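Local coordinates for protein AA9 family lytic polysaccharide monooxygenase D (Myceliophthora thermophila, PDB 5UFV) that uses a single copper ion to cleave cellulose and related polysaccharides by oxidising glycosidic bonds at C1, with a reductant and O2 or H2O2, at residues K12-Y17 with D26-Q31; I104-F109 with P222-G227. All blocks are in the same frame, centred on the assembly; numbering follows the deposited sequence.

How the contacts relate
Both contacts fasten a loop to a strand of the beta-sandwich, on opposite sides of the chain's centre. They do not touch: their centres are about 24 Å apart and their nearest atoms about 13 Å. Contact 1 joins the edge strand 12-15 of the four-stranded sheet to loop 26-31. Contact 2 joins strand 101-107 of the six-stranded sheet to the C-terminal tail. Both are partly buried. Contact 1 lies farther from the chain's centre and includes an exposed proline; contact 2 has no exposed residue among those that touch. Contact 1 uses a buried amide, an aromatic ring and a water. In contact 2 one valine carries the packing, and no hydrogen bond crosses.

Contact 1. Residues K12-Y17 with D26-Q31; sequences KDYPGY and DVIQWQ
Gln29 and Tyr17 make the direct hydrogen bond that ties loop 26-31 to the turn just after strand 12-15, an edge strand of the AA9 immunoglobulin-like beta-sandwich. Gln29 is buried. Its CG is anti to the backbone N (chi1 -161°) and the chain runs on extended. OE1 accepts Tyr17 N at 2.9 Å with an N-H...O angle of 136°, and also bonds Trp32 NE1. NE2 is held by Val4 O and Tyr7 OH, which fixes the turn of the amide. Gly16 CA lies 3.4 Å from Gln29 OE1, and a beta carbon on Gly16 would clash with this oxygen.

Ile28 packs tightly beside this site. Its CD1 meets Tyr14 CB at 3.8 Å, and the side chain also touches Tyr7 and Ile9 of one sheet and Ala173 of the other. Val27 sets CG1 against Pro15 O and CG2 at the edge of the Tyr17 ring.

Gln31 is nearer the solvent but lies close over one face of the Tyr17 ring. Its CG is 3.4 Å from Tyr17 CZ, and its CA, offset toward the rim, makes a CH-pi contact 3.7 Å from the ring centroid. Its amide plane stands 77° from the ring, and OE1 turns to Thr52 N. The looser side is at exposed Pro15, where water joins the backbones: one molecule donates to Pro15 O at 2.6 Å and accepts from Ile28 N at 3.1 Å.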
ATOM      1  N   LYS A  12     -13.535   2.765 -13.720  1.00 40.87           N
ATOM      2  CA  LYS A  12     -13.931   4.173 -13.539  1.00 41.43           C
ATOM      3  C   LYS A  12     -12.844   4.975 -12.848  1.00 38.69           C
ATOM      4  O   LYS A  12     -12.055   4.451 -12.055  1.00 33.63           O
ATOM      5  CB  LYS A  12     -15.220   4.304 -12.725  1.00 46.82           C
ATOM      6  CG  LYS A  12     -16.188   3.162 -12.974  1.00 55.74           C
ATOM      7  CD  LYS A  12     -17.625   3.434 -12.533  1.00 60.61           C
ATOM      8  CE  LYS A  12     -18.536   2.346 -13.094  1.00 66.17           C
ATOM      9  NZ  LYS A  12     -19.931   2.834 -13.282  1.00 71.87           N
ATOM     10  N   ASP A  13     -12.845   6.271 -13.140  1.00 38.59           N
ATOM     11  CA  ASP A  13     -11.805   7.173 -12.696  1.00 36.49           C
ATOM     12  C   ASP A  13     -12.243   7.871 -11.430  1.00 34.89           C
ATOM     13  O   ASP A  13     -13.373   8.362 -11.347  1.00 33.75           O
ATOM     14  CB  ASP A  13     -11.481   8.199 -13.790  1.00 38.49           C
ATOM     15  CG  ASP A  13     -10.565   7.632 -14.876  1.00 41.94           C
ATOM     16  OD1 ASP A  13      -9.913   6.587 -14.656  1.00 44.03           O
ATOM     17  OD2 ASP A  13     -10.484   8.228 -15.965  1.00 47.28           O
ATOM     18  N   TYR A  14     -11.354   7.887 -10.434  1.00 31.24           N
ATOM     19  CA  TYR A  14     -11.656   8.531  -9.178  1.00 30.01           C
ATOM     20  C   TYR A  14     -10.489   9.429  -8.805  1.00 28.96           C
ATOM     21  O   TYR A  14      -9.406   8.938  -8.541  1.00 28.43           O
ATOM     22  CB  TYR A  14     -11.920   7.512  -8.065  1.00 29.12           C
ATOM     23  CG  TYR A  14     -13.155   6.643  -8.274  1.00 30.74           C
ATOM     24  CD1 TYR A  14     -14.415   7.057  -7.858  1.00 31.54           C
ATOM     25  CD2 TYR A  14     -13.056   5.397  -8.880  1.00 31.05           C
ATOM     26  CE1 TYR A  14     -15.539   6.251  -8.039  1.00 32.35           C
ATOM     27  CE2 TYR A  14     -14.164   4.599  -9.073  1.00 32.52           C
ATOM     28  CZ  TYR A  14     -15.399   5.025  -8.645  1.00 32.96           C
ATOM     29  OH  TYR A  14     -16.476   4.219  -8.851  1.00 33.38           O
ATOM     30  N   PRO A  15     -10.717  10.750  -8.766  1.00 28.70           N
ATOM     31  CA  PRO A  15      -9.648  11.634  -8.332  1.00 28.85           C
ATOM     32  C   PRO A  15      -9.290  11.452  -6.865  1.00 28.07           C
ATOM     33  O   PRO A  15     -10.118  11.110  -6.030  1.00 28.82           O
ATOM     34  CB  PRO A  15     -10.196  13.035  -8.575  1.00 29.49           C
ATOM     35  CG  PRO A  15     -11.655  12.883  -8.827  1.00 30.51           C
ATOM     36  CD  PRO A  15     -11.984  11.452  -9.029  1.00 29.65           C
ATOM     37  N   GLY A  16      -8.035  11.663  -6.553  1.00 26.94           N
ATOM     38  CA  GLY A  16      -7.652  11.620  -5.176  1.00 27.07           C
ATOM     39  C   GLY A  16      -7.858  12.965  -4.487  1.00 26.58           C
ATOM     40  O   GLY A  16      -8.224  13.982  -5.105  1.00 23.25           O
ATOM     41  N   TYR A  17      -7.597  12.934  -3.182  1.00 26.27           N
ATOM     42  CA  TYR A  17      -7.504  14.128  -2.376  1.00 26.17           C
ATOM     43  C   TYR A  17      -6.298  14.889  -2.849  1.00 25.97           C
ATOM     44  O   TYR A  17      -5.297  14.307  -3.279  1.00 24.58           O
ATOM     45  CB  TYR A  17      -7.330  13.696  -0.931  1.00 26.61           C
ATOM     46  CG  TYR A  17      -7.333  14.775   0.114  1.00 26.53           C
ATOM     47  CD1 TYR A  17      -8.526  15.373   0.536  1.00 25.96           C
ATOM     48  CD2 TYR A  17      -6.137  15.152   0.746  1.00 25.96           C
ATOM     49  CE1 TYR A  17      -8.516  16.348   1.528  1.00 25.95           C
ATOM     50  CE2 TYR A  17      -6.113  16.114   1.742  1.00 25.80           C
ATOM     51  CZ  TYR A  17      -7.295  16.703   2.140  1.00 26.80           C
ATOM     52  OH  TYR A  17      -7.250  17.652   3.143  1.00 27.61           O
ATOM     53  N   ASP A  26     -15.693  16.322  -2.739  1.00 37.14           N
ATOM     54  CA  ASP A  26     -15.872  14.934  -2.299  1.00 34.31           C
ATOM     55  C   ASP A  26     -14.974  13.950  -3.066  1.00 31.11           C
ATOM     56  O   ASP A  26     -14.951  13.969  -4.294  1.00 32.12           O
ATOM     57  CB  ASP A  26     -17.332  14.511  -2.465  1.00 35.26           C
ATOM     58  CG  ASP A  26     -18.283  15.187  -1.454  1.00 36.84           C
ATOM     59  OD1 ASP A  26     -17.819  15.701  -0.418  1.00 34.17           O
ATOM     60  OD2 ASP A  26     -19.523  15.200  -1.710  1.00 38.75           O
ATOM     61  N   VAL A  27     -14.246  13.099  -2.344  1.00 27.28           N
ATOM     62  CA  VAL A  27     -13.424  12.048  -2.969  1.00 26.50           C
ATOM     63  C   VAL A  27     -13.524  10.697  -2.245  1.00 25.77           C
ATOM     64  O   VAL A  27     -14.181  10.581  -1.228  1.00 26.27           O
ATOM     65  CB  VAL A  27     -11.939  12.495  -3.114  1.00 26.77           C
ATOM     66  CG1 VAL A  27     -11.794  13.679  -4.098  1.00 26.12           C
ATOM     67  CG2 VAL A  27     -11.329  12.852  -1.757  1.00 25.85           C
ATOM     68  N   ILE A  28     -12.913   9.652  -2.797  1.00 25.91           N
ATOM     69  CA  ILE A  28     -12.916   8.321  -2.146  1.00 24.77           C
ATOM     70  C   ILE A  28     -11.708   8.132  -1.202  1.00 23.97           C
ATOM     71  O   ILE A  28     -11.702   7.250  -0.341  1.00 22.54           O
ATOM     72  CB  ILE A  28     -12.967   7.175  -3.175  1.00 25.12           C
ATOM     73  CG1 ILE A  28     -11.698   7.144  -4.036  1.00 25.09           C
ATOM     74  CG2 ILE A  28     -14.187   7.292  -4.087  1.00 25.48           C
ATOM     75  CD1 ILE A  28     -11.475   5.814  -4.736  1.00 25.17           C
ATOM     76  N   GLN A  29     -10.711   9.002  -1.365  1.00 24.16           N
ATOM     77  CA  GLN A  29      -9.428   8.906  -0.680  1.00 24.94           C
ATOM     78  C   GLN A  29      -9.395   9.686   0.648  1.00 25.35           C
ATOM     79  O   GLN A  29      -9.876  10.826   0.725  1.00 25.72           O
ATOM     80  CB  GLN A  29      -8.316   9.440  -1.605  1.00 24.92           C
ATOM     81  CG  GLN A  29      -6.915   8.997  -1.219  1.00 24.69           C
ATOM     82  CD  GLN A  29      -5.833   9.590  -2.115  1.00 24.45           C
ATOM     83  OE1 GLN A  29      -5.846  10.788  -2.410  1.00 28.48           O
ATOM     84  NE2 GLN A  29      -4.900   8.766  -2.552  1.00 22.64           N
ATOM     85  N   TRP A  30      -8.795   9.071   1.665  1.00 24.65           N
ATOM     86  CA  TRP A  30      -8.561   9.702   2.956  1.00 24.41           C
ATOM     87  C   TRP A  30      -7.469  10.740   2.800  1.00 24.62           C
ATOM     88  O   TRP A  30      -6.639  10.638   1.923  1.00 24.57           O
ATOM     89  CB  TRP A  30      -8.154   8.649   3.989  1.00 24.07           C
ATOM     90  CG  TRP A  30      -9.287   7.818   4.479  1.00 23.93           C
ATOM     91  CD1 TRP A  30     -10.417   7.478   3.797  1.00 26.16           C
ATOM     92  CD2 TRP A  30      -9.390   7.192   5.746  1.00 24.78           C
ATOM     93  NE1 TRP A  30     -11.245   6.689   4.584  1.00 26.82           N
ATOM     94  CE2 TRP A  30     -10.622   6.499   5.784  1.00 25.94           C
ATOM     95  CE3 TRP A  30      -8.566   7.151   6.868  1.00 25.75           C
ATOM     96  CZ2 TRP A  30     -11.038   5.802   6.883  1.00 26.01           C
ATOM     97  CZ3 TRP A  30      -8.986   6.446   7.959  1.00 25.70           C
ATOM     98  CH2 TRP A  30     -10.208   5.793   7.965  1.00 26.33           C
ATOM     99  N   GLN A  31      -7.481  11.749   3.653  1.00 25.71           N
ATOM    100  CA  GLN A  31      -6.624  12.910   3.466  1.00 25.37           C
ATOM    101  C   GLN A  31      -5.186  12.491   3.660  1.00 25.93           C
ATOM    102  O   GLN A  31      -4.886  11.546   4.362  1.00 28.79           O
ATOM    103  CB  GLN A  31      -6.951  14.033   4.467  1.00 25.21           C
ATOM    104  CG  GLN A  31      -8.406  14.488   4.537  1.00 25.20           C
ATOM    105  CD  GLN A  31      -9.258  13.632   5.474  1.00 26.09           C
ATOM    106  OE1 GLN A  31      -8.917  12.472   5.773  1.00 27.02           O
ATOM    107  NE2 GLN A  31     -10.366  14.187   5.939  1.00 25.22           N
TER
HETATM  108  O   HOH W   1     -12.564  10.254  -5.855  1.00 29.51           O

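Contact 2. Residues I104-F109 with P222-G227; sequences IDEAGF and PPVFKG
Asp105 OD2 is gripped by two groups, Ser140 OG and Trp138 NE1 of strand 136-141 in the other sheet, while the backbone N of Asp105 lies 4.2 Å from Val224 CG1. The other carboxylate oxygen, OD1, takes a weak bond from Glu106 N at 3.1 Å. The CB of Asp105 leads away from segment 222-227. Ile104 and Asp105 both face Val82 of strand 80-86, which makes a classic beta bulge in the AA9 beta-sandwich.

Val224 carries the packing from the tail. It lies opposite Ile104, with the two CA atoms 5.4 Å apart. Its CG1 is anti to the backbone N (chi1 175°) and sits 3.4 Å from Ile104 O. Its CG2 branches the other way and meets the side chain of Glu106, at 3.5 Å from CD and 3.6 Å from CG. Glu106 OE2 is also near this methyl, 3.7 Å from Val224 CG2. The two side chains cross obliquely. In Glu106 a chi1 of 63° sets CG against Val224 CG2. An alanine in place of Glu106 would probably leave Lys103 without this charged mate and open a gap beside Val224 CG2, where CG and CD had packed.

Between the two segments the contact is van der Waals packing, one valine methyl against the Ile104 carbonyl and the other against the CG and carboxylate of Glu106. No hydrogen bond crosses between them. Polar bonds to the tail come from the neighbouring Lys103: its NZ forms a salt bridge with Glu106 OE1 and also bonds Pro222 O, and its backbone bonds that of Phe225. One lysine thus serves both segments, so charge pairing and tail attachment meet at the same residue.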
ATOM      1  N   ILE A 104      -3.448  -7.856  -0.256  1.00 31.67           N
ATOM      2  CA  ILE A 104      -3.942  -8.422  -1.490  1.00 31.57           C
ATOM      3  C   ILE A 104      -2.899  -8.422  -2.610  1.00 31.24           C
ATOM      4  O   ILE A 104      -3.041  -9.159  -3.561  1.00 30.61           O
ATOM      5  CB  ILE A 104      -5.214  -7.700  -1.965  1.00 32.13           C
ATOM      6  CG1 ILE A 104      -4.925  -6.282  -2.381  1.00 31.15           C
ATOM      7  CG2 ILE A 104      -6.267  -7.690  -0.859  1.00 33.34           C
ATOM      8  CD1 ILE A 104      -6.152  -5.601  -2.936  1.00 32.71           C
ATOM      9  N   ASP A 105      -1.875  -7.583  -2.509  1.00 31.28           N
ATOM     10  CA  ASP A 105      -0.822  -7.522  -3.523  1.00 32.01           C
ATOM     11  C   ASP A 105       0.525  -7.152  -2.883  1.00 31.86           C
ATOM     12  O   ASP A 105       0.574  -6.585  -1.796  1.00 31.13           O
ATOM     13  CB  ASP A 105      -1.205  -6.507  -4.600  1.00 32.29           C
ATOM     14  CG  ASP A 105      -0.582  -6.814  -5.968  1.00 34.93           C
ATOM     15  OD1 ASP A 105       0.030  -7.898  -6.123  1.00 36.38           O
ATOM     16  OD2 ASP A 105      -0.716  -5.976  -6.904  1.00 34.36           O
ATOM     17  N   GLU A 106       1.620  -7.486  -3.545  1.00 32.50           N
ATOM     18  CA  GLU A 106       2.950  -7.100  -3.061  1.00 33.39           C
ATOM     19  C   GLU A 106       3.987  -7.300  -4.161  1.00 32.37           C
ATOM     20  O   GLU A 106       3.823  -8.143  -5.020  1.00 29.86           O
ATOM     21  CB  GLU A 106       3.360  -7.931  -1.845  1.00 35.89           C
ATOM     22  CG  GLU A 106       3.487  -9.428  -2.170  1.00 38.97           C
ATOM     23  CD  GLU A 106       4.048 -10.287  -1.037  1.00 42.33           C
ATOM     24  OE1 GLU A 106       4.252  -9.795   0.127  1.00 41.00           O
ATOM     25  OE2 GLU A 106       4.282 -11.491  -1.333  1.00 44.42           O
ATOM     26  N   ALA A 107       5.052  -6.514  -4.130  1.00 32.31           N
ATOM     27  CA  ALA A 107       6.154  -6.713  -5.055  1.00 33.62           C
ATOM     28  C   ALA A 107       7.409  -6.265  -4.358  1.00 34.23           C
ATOM     29  O   ALA A 107       7.382  -5.287  -3.605  1.00 37.99           O
ATOM     30  CB  ALA A 107       5.937  -5.933  -6.336  1.00 34.64           C
ATOM     31  N   GLY A 108       8.493  -6.998  -4.584  1.00 33.26           N
ATOM     32  CA  GLY A 108       9.753  -6.732  -3.951  1.00 31.64           C
ATOM     33  C   GLY A 108      10.895  -6.826  -4.927  1.00 30.92           C
ATOM     34  O   GLY A 108      10.855  -6.242  -5.989  1.00 31.31           O
ATOM     35  N   PHE A 109      11.918  -7.569  -4.538  1.00 30.67           N
ATOM     36  CA  PHE A 109      13.185  -7.527  -5.192  1.00 30.85           C
ATOM     37  C   PHE A 109      13.364  -8.769  -6.039  1.00 32.46           C
ATOM     38  O   PHE A 109      13.166  -9.858  -5.562  1.00 30.46           O
ATOM     39  CB  PHE A 109      14.287  -7.472  -4.149  1.00 30.59           C
ATOM     40  CG  PHE A 109      15.663  -7.459  -4.735  1.00 30.12           C
ATOM     41  CD1 PHE A 109      16.141  -6.322  -5.369  1.00 29.40           C
ATOM     42  CD2 PHE A 109      16.461  -8.586  -4.687  1.00 30.99           C
ATOM     43  CE1 PHE A 109      17.397  -6.307  -5.930  1.00 29.77           C
ATOM     44  CE2 PHE A 109      17.729  -8.587  -5.255  1.00 31.44           C
ATOM     45  CZ  PHE A 109      18.198  -7.438  -5.870  1.00 31.02           C
ATOM     46  N   PRO A 222       2.071 -10.210   6.656  1.00 36.75           N
ATOM     47  CA  PRO A 222       1.637 -11.583   6.472  1.00 38.07           C
ATOM     48  C   PRO A 222       1.607 -11.980   5.007  1.00 39.38           C
ATOM     49  O   PRO A 222       1.644 -11.105   4.156  1.00 38.62           O
ATOM     50  CB  PRO A 222       0.202 -11.596   7.045  1.00 38.47           C
ATOM     51  CG  PRO A 222       0.005 -10.272   7.706  1.00 38.65           C
ATOM     52  CD  PRO A 222       0.946  -9.333   7.020  1.00 36.83           C
ATOM     53  N   PRO A 223       1.517 -13.298   4.715  1.00 41.49           N
ATOM     54  CA  PRO A 223       1.350 -13.757   3.336  1.00 41.00           C
ATOM     55  C   PRO A 223       0.162 -13.093   2.693  1.00 39.86           C
ATOM     56  O   PRO A 223      -0.761 -12.707   3.384  1.00 39.95           O
ATOM     57  CB  PRO A 223       1.055 -15.260   3.481  1.00 43.61           C
ATOM     58  CG  PRO A 223       0.717 -15.477   4.923  1.00 44.92           C
ATOM     59  CD  PRO A 223       1.441 -14.409   5.683  1.00 43.13           C
ATOM     60  N   VAL A 224       0.174 -12.988   1.375  1.00 39.75           N
ATOM     61  CA  VAL A 224      -0.931 -12.382   0.643  1.00 38.72           C
ATOM     62  C   VAL A 224      -2.185 -13.246   0.690  1.00 39.25           C
ATOM     63  O   VAL A 224      -2.106 -14.450   0.487  1.00 39.84           O
ATOM     64  CB  VAL A 224      -0.555 -12.189  -0.842  1.00 39.79           C
ATOM     65  CG1 VAL A 224      -1.744 -11.672  -1.662  1.00 39.77           C
ATOM     66  CG2 VAL A 224       0.651 -11.261  -0.968  1.00 38.64           C
ATOM     67  N   PHE A 225      -3.339 -12.612   0.886  1.00 39.06           N
ATOM     68  CA  PHE A 225      -4.621 -13.298   0.766  1.00 40.96           C
ATOM     69  C   PHE A 225      -5.110 -13.403  -0.675  1.00 44.65           C
ATOM     70  O   PHE A 225      -5.299 -12.389  -1.341  1.00 46.33           O
ATOM     71  CB  PHE A 225      -5.670 -12.576   1.592  1.00 40.17           C
ATOM     72  CG  PHE A 225      -6.990 -13.256   1.597  1.00 39.76           C
ATOM     73  CD1 PHE A 225      -7.103 -14.555   2.043  1.00 42.55           C
ATOM     74  CD2 PHE A 225      -8.108 -12.614   1.132  1.00 39.38           C
ATOM     75  CE1 PHE A 225      -8.326 -15.209   2.036  1.00 44.31           C
ATOM     76  CE2 PHE A 225      -9.334 -13.247   1.116  1.00 41.30           C
ATOM     77  CZ  PHE A 225      -9.448 -14.546   1.577  1.00 43.75           C
ATOM     78  N   LYS A 226      -5.355 -14.631  -1.132  1.00 51.28           N
ATOM     79  CA  LYS A 226      -5.698 -14.931  -2.538  1.00 56.73           C
ATOM     80  C   LYS A 226      -7.189 -15.161  -2.800  1.00 57.38           C
ATOM     81  O   LYS A 226      -7.640 -15.049  -3.938  1.00 55.02           O
ATOM     82  CB  LYS A 226      -4.979 -16.204  -2.998  1.00 60.44           C
ATOM     83  CG  LYS A 226      -3.471 -16.189  -2.854  1.00 62.85           C
ATOM     84  CD  LYS A 226      -2.783 -15.418  -3.978  1.00 63.88           C
ATOM     85  CE  LYS A 226      -1.265 -15.551  -3.833  1.00 64.84           C
ATOM     86  NZ  LYS A 226      -0.485 -15.101  -5.017  1.00 64.16           N
ATOM     87  N   GLY A 227      -7.933 -15.536  -1.764  1.00 61.52           N
ATOM     88  CA  GLY A 227      -9.353 -15.833  -1.896  1.00 63.79           C
ATOM     89  C   GLY A 227      -9.553 -17.255  -2.356  1.00 68.92           C
ATOM     90  O   GLY A 227      -9.023 -18.196  -1.750  1.00 69.08           O
TER